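Local coordinates for protein ulvan Lyase-PL25 (Pseudoalteromonas sp. PLSV, PDB 5UAM) that cleaves ulvan, the sulfated cell-wall polysaccharide of green seaweeds, as a polysaccharide lyase of family PL25 with a beta-propeller fold, at residues Lys210-Asp214 and Ile215-Asp219; Thr378-Asp382 and Asn383-Leu387. All blocks are in the same frame, centred on the assembly; numbering follows the deposited sequence. Where two conformers were deposited one is given.

In the fold
Both contacts are the closed ends of beta hairpins in a beta-propeller, a ring of antiparallel sheets. Contact 1 comes first along the chain and joins strand 204-211 to strand 217-227; contact 2 follows, joining strand 373-381 to strand 384-392, the two inner strands of a four-stranded sheet. They share no strand and do not touch: their centres lie about 39 Å apart, and their nearest atoms about 28 Å. Each sits well out from the centre of the chain, about 27 Å for contact 1 and 21 Å for contact 2. The turns cap different sheets; contact 1 alone adjoins the zinc site, V218's side chain about 4 Å from that of the metal ligand C242.

Contact 1. Residues Lys210-Asp214 and Ile215-Asp219; sequences KRRTD and IDAVD
The guanidinium of R212 overlaps I215, whose CD1 sits over one of its faces, 3.4 Å above the plane and toward the rim. From the side, D214 grips the same group with both carboxylate oxygens, each through its syn lone pair: R212 NE reaches D214 OD1 at 2.9 Å in the guanidinium plane, and NH2 reaches OD2 slightly tilted from it. The bend of the arginine chain at chi3 (61°) turns NE toward this acid. D219 crosses R212 at about a right angle; its OD1 lies 3.2 Å from R212 CG and accepts from Y239 OH and R287. K210 runs alongside D219, and its NZ forms a salt bridge to D219 OD2 at 2.8 Å, with E288 as a second acidic partner. Beside them the backbone closes through D219 N to K210 O (2.8 Å) and R212 N to A217 O (3.0 Å, 168° at the hydrogen). R211, bent at chi2 and chi3, crosses V218 nearly at right angles, its NH1 3.6 Å from V218 CG2 and A217 O over one guanidinium face, while NH2 pairs with D244. A water accepts from R211 NH2 and donates to the carbonyl oxygens of R212 and I215, bridging the loop. Acids thus answer the bases, D214 for R212 and D219 for K210, and would probably steady a partly exposed hairpin end, with D219 polarised by cations on more than one side.

Contact 2. Residues Thr378-Asp382 and Asn383-Leu387; sequences TYNQD and NDAVL
Y379 lays a ring face against V386 in a CH-pi contact: V386 CB stands 4.0 Å from the ring centroid, 19° off the normal, and V386 CG1 approaches Y379 CE1 at 3.6 Å. With CG between the backbone N and the carbonyl carbon (chi1 67°), the ring is brought over the neighbouring strand, and its OH binds E401. Replacing Y379 by an alanine is likely to strip V386 of its aromatic cover and leave E401 without the phenol hydroxyl. Among the hydrogen bonds, V386 O takes two donors from opposite faces of its carbonyl plane, T378 OG1 at 2.8 Å and Y379 N at 3.1 Å. V386 N returns a bond to Y379 O at 2.9 Å, and Q381 and D384 exchange a second pair. Of the polar side chains, N380 binds the carbonyl of A411 through ND2 in the conformer given; Q381 OE1 accepts from R407. On the face of T378, N380, A385 and L387, L387 CD1 packs 4.0 Å from T378 CB, and this face meets F413 of strand 412-415. A type II' turn from Q381 to D384 makes this a tight two-residue beta hairpin, joining the inner strands of a propeller sheet.

Contact 1. Residues Lys210-Asp214 and Ile215-Asp219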
loop_
_atom_site.group_PDB
_atom_site.type_symbol
_atom_site.label_atom_id
_atom_site.label_comp_id
_atom_site.label_asym_id
_atom_site.label_seq_id
_atom_site.Cartn_x
_atom_site.Cartn_y
_atom_site.Cartn_z
ATOM N N LYS A 210 -18.135 9.031 -10.411
ATOM C CA LYS A 210 -19.251 9.676 -11.093
ATOM C C LYS A 210 -19.749 10.831 -10.237
ATOM O O LYS A 210 -19.442 10.906 -9.045
ATOM C CB LYS A 210 -20.419 8.712 -11.362
ATOM C CG LYS A 210 -20.956 8.002 -10.093
ATOM C CD LYS A 210 -22.206 7.195 -10.433
ATOM C CE LYS A 210 -22.662 6.308 -9.288
ATOM N NZ LYS A 210 -23.067 7.098 -8.098
ATOM N N ARG A 211 -20.504 11.732 -10.861
ATOM C CA ARG A 211 -21.095 12.837 -10.121
ATOM C C ARG A 211 -22.154 12.304 -9.175
ATOM O O ARG A 211 -22.949 11.430 -9.534
ATOM C CB ARG A 211 -21.788 13.830 -11.057
ATOM C CG ARG A 211 -20.925 14.465 -12.137
ATOM C CD ARG A 211 -20.005 15.564 -11.619
ATOM N NE ARG A 211 -20.628 16.444 -10.632
ATOM C CZ ARG A 211 -19.988 17.425 -10.001
ATOM N NH1 ARG A 211 -18.707 17.675 -10.262
ATOM N NH2 ARG A 211 -20.630 18.160 -9.105
ATOM N N ARG A 212 -22.189 12.867 -7.976
ATOM C CA ARG A 212 -23.331 12.676 -7.102
ATOM C C ARG A 212 -24.505 13.531 -7.548
ATOM O O ARG A 212 -24.342 14.628 -8.099
ATOM C CB ARG A 212 -22.953 13.039 -5.677
ATOM C CG ARG A 212 -21.927 12.092 -5.163
ATOM C CD ARG A 212 -21.624 12.321 -3.757
ATOM N NE ARG A 212 -22.776 12.137 -2.882
ATOM C CZ ARG A 212 -22.704 11.596 -1.674
ATOM N NH1 ARG A 212 -21.546 11.159 -1.208
ATOM N NH2 ARG A 212 -23.797 11.504 -0.921
ATOM N N THR A 213 -25.708 13.020 -7.300
ATOM C CA THR A 213 -26.922 13.751 -7.644
ATOM C C THR A 213 -27.495 14.543 -6.477
ATOM O O THR A 213 -28.452 15.294 -6.677
ATOM C CB THR A 213 -27.994 12.789 -8.172
ATOM O OG1 THR A 213 -28.288 11.809 -7.165
ATOM C CG2 THR A 213 -27.493 12.079 -9.433
ATOM N N ASP A 214 -26.933 14.399 -5.273
ATOM C CA ASP A 214 -27.463 15.052 -4.080
ATOM C C ASP A 214 -26.594 16.183 -3.555
ATOM O O ASP A 214 -27.107 17.053 -2.845
ATOM C CB ASP A 214 -27.647 14.015 -2.959
ATOM C CG ASP A 214 -26.348 13.294 -2.594
ATOM O OD1 ASP A 214 -25.537 12.949 -3.490
ATOM O OD2 ASP A 214 -26.143 13.055 -1.386
ATOM N N ILE A 215 -25.296 16.185 -3.871
ATOM C CA ILE A 215 -24.356 17.208 -3.425
ATOM C C ILE A 215 -23.381 17.490 -4.563
ATOM O O ILE A 215 -23.273 16.720 -5.518
ATOM C CB ILE A 215 -23.577 16.771 -2.166
ATOM C CG1 ILE A 215 -22.797 15.471 -2.421
ATOM C CG2 ILE A 215 -24.538 16.597 -0.987
ATOM C CD1 ILE A 215 -21.879 15.072 -1.261
ATOM N N ASP A 216 -22.660 18.608 -4.446
ATOM C CA ASP A 216 -21.713 19.034 -5.483
ATOM C C ASP A 216 -20.349 18.379 -5.248
ATOM O O ASP A 216 -19.363 19.002 -4.841
ATOM C CB ASP A 216 -21.604 20.554 -5.503
ATOM C CG ASP A 216 -22.871 21.228 -5.978
ATOM O OD1 ASP A 216 -23.547 20.668 -6.865
ATOM O OD2 ASP A 216 -23.188 22.323 -5.466
ATOM N N ALA A 217 -20.308 17.079 -5.524
ATOM C CA ALA A 217 -19.122 16.270 -5.296
ATOM C C ALA A 217 -19.161 15.083 -6.244
ATOM O O ALA A 217 -20.180 14.800 -6.884
ATOM C CB ALA A 217 -19.053 15.794 -3.843
ATOM N N VAL A 218 -18.033 14.386 -6.317
ATOM C CA VAL A 218 -17.854 13.224 -7.178
ATOM C C VAL A 218 -17.506 12.037 -6.290
ATOM O O VAL A 218 -16.739 12.173 -5.329
ATOM C CB VAL A 218 -16.739 13.490 -8.214
ATOM C CG1 VAL A 218 -16.382 12.230 -8.999
ATOM C CG2 VAL A 218 -17.164 14.602 -9.157
ATOM N N ASP A 219 -18.093 10.878 -6.593
ATOM C CA ASP A 219 -17.703 9.650 -5.917
ATOM C C ASP A 219 -16.256 9.318 -6.274
ATOM O O ASP A 219 -15.888 9.274 -7.450
ATOM C CB ASP A 219 -18.572 8.468 -6.355
ATOM C CG ASP A 219 -20.026 8.569 -5.926
ATOM O OD1 ASP A 219 -20.382 9.266 -4.945
ATOM O OD2 ASP A 219 -20.832 7.885 -6.595
HETATM O O HOH W 1 -23.291 16.892 -8.188
#

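Contact 2. Residues Thr378-Asp382 and Asn383-Leu387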
loop_
_atom_site.group_PDB
_atom_site.type_symbol
_atom_site.label_atom_id
_atom_site.label_comp_id
_atom_site.label_asym_id
_atom_site.label_seq_id
_atom_site.Cartn_x
_atom_site.Cartn_y
_atom_site.Cartn_z
ATOM N N THR A 378 3.452 1.345 13.689
ATOM C CA THR A 378 4.278 2.478 14.072
ATOM C C THR A 378 3.426 3.604 14.641
ATOM O O THR A 378 2.318 3.876 14.169
ATOM C CB THR A 378 5.189 2.972 12.941
ATOM O OG1 THR A 378 6.044 4.009 13.440
ATOM C CG2 THR A 378 4.418 3.541 11.801
ATOM N N TYR A 379 3.981 4.266 15.645
ATOM C CA TYR A 379 3.369 5.396 16.320
ATOM C C TYR A 379 4.512 6.222 16.877
ATOM O O TYR A 379 5.661 5.789 16.863
ATOM C CB TYR A 379 2.390 4.904 17.398
ATOM C CG TYR A 379 3.033 4.202 18.571
ATOM C CD1 TYR A 379 3.353 2.849 18.535
ATOM C CD2 TYR A 379 3.308 4.896 19.726
ATOM C CE1 TYR A 379 3.934 2.229 19.642
ATOM C CE2 TYR A 379 3.900 4.289 20.826
ATOM C CZ TYR A 379 4.204 2.952 20.779
ATOM O OH TYR A 379 4.787 2.358 21.878
ATOM N N ASN A 380 4.222 7.429 17.335
ATOM C CA ASN A 380 5.245 8.231 17.980
ATOM C C ASN A 380 4.937 8.386 19.461
ATOM O O ASN A 380 3.776 8.448 19.880
ATOM C CB ASN A 380 5.471 9.586 17.287
ATOM C CG ASN A 380 6.496 9.497 16.133
ATOM O OD1 ASN A 380 6.466 8.545 15.336
ATOM N ND2 ASN A 380 7.393 10.475 16.040
ATOM N N GLN A 381 5.997 8.417 20.254
ATOM C CA GLN A 381 5.915 8.761 21.661
ATOM C C GLN A 381 6.808 9.975 21.803
ATOM O O GLN A 381 8.030 9.881 21.626
ATOM C CB GLN A 381 6.374 7.632 22.582
ATOM C CG GLN A 381 6.191 8.049 24.051
ATOM C CD GLN A 381 6.624 7.005 25.059
ATOM O OE1 GLN A 381 7.660 6.359 24.902
ATOM N NE2 GLN A 381 5.833 6.847 26.119
ATOM N N ASP A 382 6.204 11.119 22.101
ATOM C CA ASP A 382 6.930 12.381 22.096
ATOM C C ASP A 382 7.504 12.508 20.685
ATOM O O ASP A 382 6.764 12.304 19.710
ATOM C CB ASP A 382 7.936 12.382 23.240
ATOM C CG ASP A 382 7.281 12.147 24.602
ATOM O OD1 ASP A 382 6.204 12.727 24.856
ATOM O OD2 ASP A 382 7.841 11.374 25.409
ATOM N N ASN A 383 8.788 12.808 20.524
ATOM C CA ASN A 383 9.384 12.951 19.206
ATOM C C ASN A 383 10.081 11.686 18.738
ATOM O O ASN A 383 10.827 11.729 17.752
ATOM C CB ASN A 383 10.351 14.131 19.199
ATOM C CG ASN A 383 9.684 15.405 18.747
ATOM O OD1 ASN A 383 9.490 16.334 19.531
ATOM N ND2 ASN A 383 9.321 15.453 17.467
ATOM N N ASP A 384 9.837 10.560 19.400
ATOM C CA ASP A 384 10.462 9.296 19.039
ATOM C C ASP A 384 9.538 8.467 18.175
ATOM O O ASP A 384 8.326 8.421 18.408
ATOM C CB ASP A 384 10.790 8.470 20.272
ATOM C CG ASP A 384 11.831 9.118 21.134
ATOM O OD1 ASP A 384 12.323 10.213 20.772
ATOM O OD2 ASP A 384 12.138 8.526 22.183
ATOM N N ALA A 385 10.128 7.768 17.215
ATOM C CA ALA A 385 9.408 6.837 16.364
ATOM C C ALA A 385 9.494 5.438 16.955
ATOM O O ALA A 385 10.578 4.993 17.336
ATOM C CB ALA A 385 10.057 6.841 14.981
ATOM N N VAL A 386 8.362 4.745 17.023
ATOM C CA VAL A 386 8.303 3.399 17.585
ATOM C C VAL A 386 7.678 2.473 16.550
ATOM O O VAL A 386 6.709 2.847 15.873
ATOM C CB VAL A 386 7.484 3.362 18.899
ATOM C CG1 VAL A 386 7.562 1.981 19.523
ATOM C CG2 VAL A 386 7.960 4.444 19.886
ATOM N N LEU A 387 8.230 1.267 16.415
ATOM C CA LEU A 387 7.631 0.192 15.624
ATOM C C LEU A 387 7.567 -1.026 16.536
ATOM O O LEU A 387 8.615 -1.534 16.963
ATOM C CB LEU A 387 8.447 -0.113 14.360
ATOM C CG LEU A 387 7.875 -1.198 13.449
ATOM C CD1 LEU A 387 6.575 -0.736 12.843
ATOM C CD2 LEU A 387 8.839 -1.507 12.344
#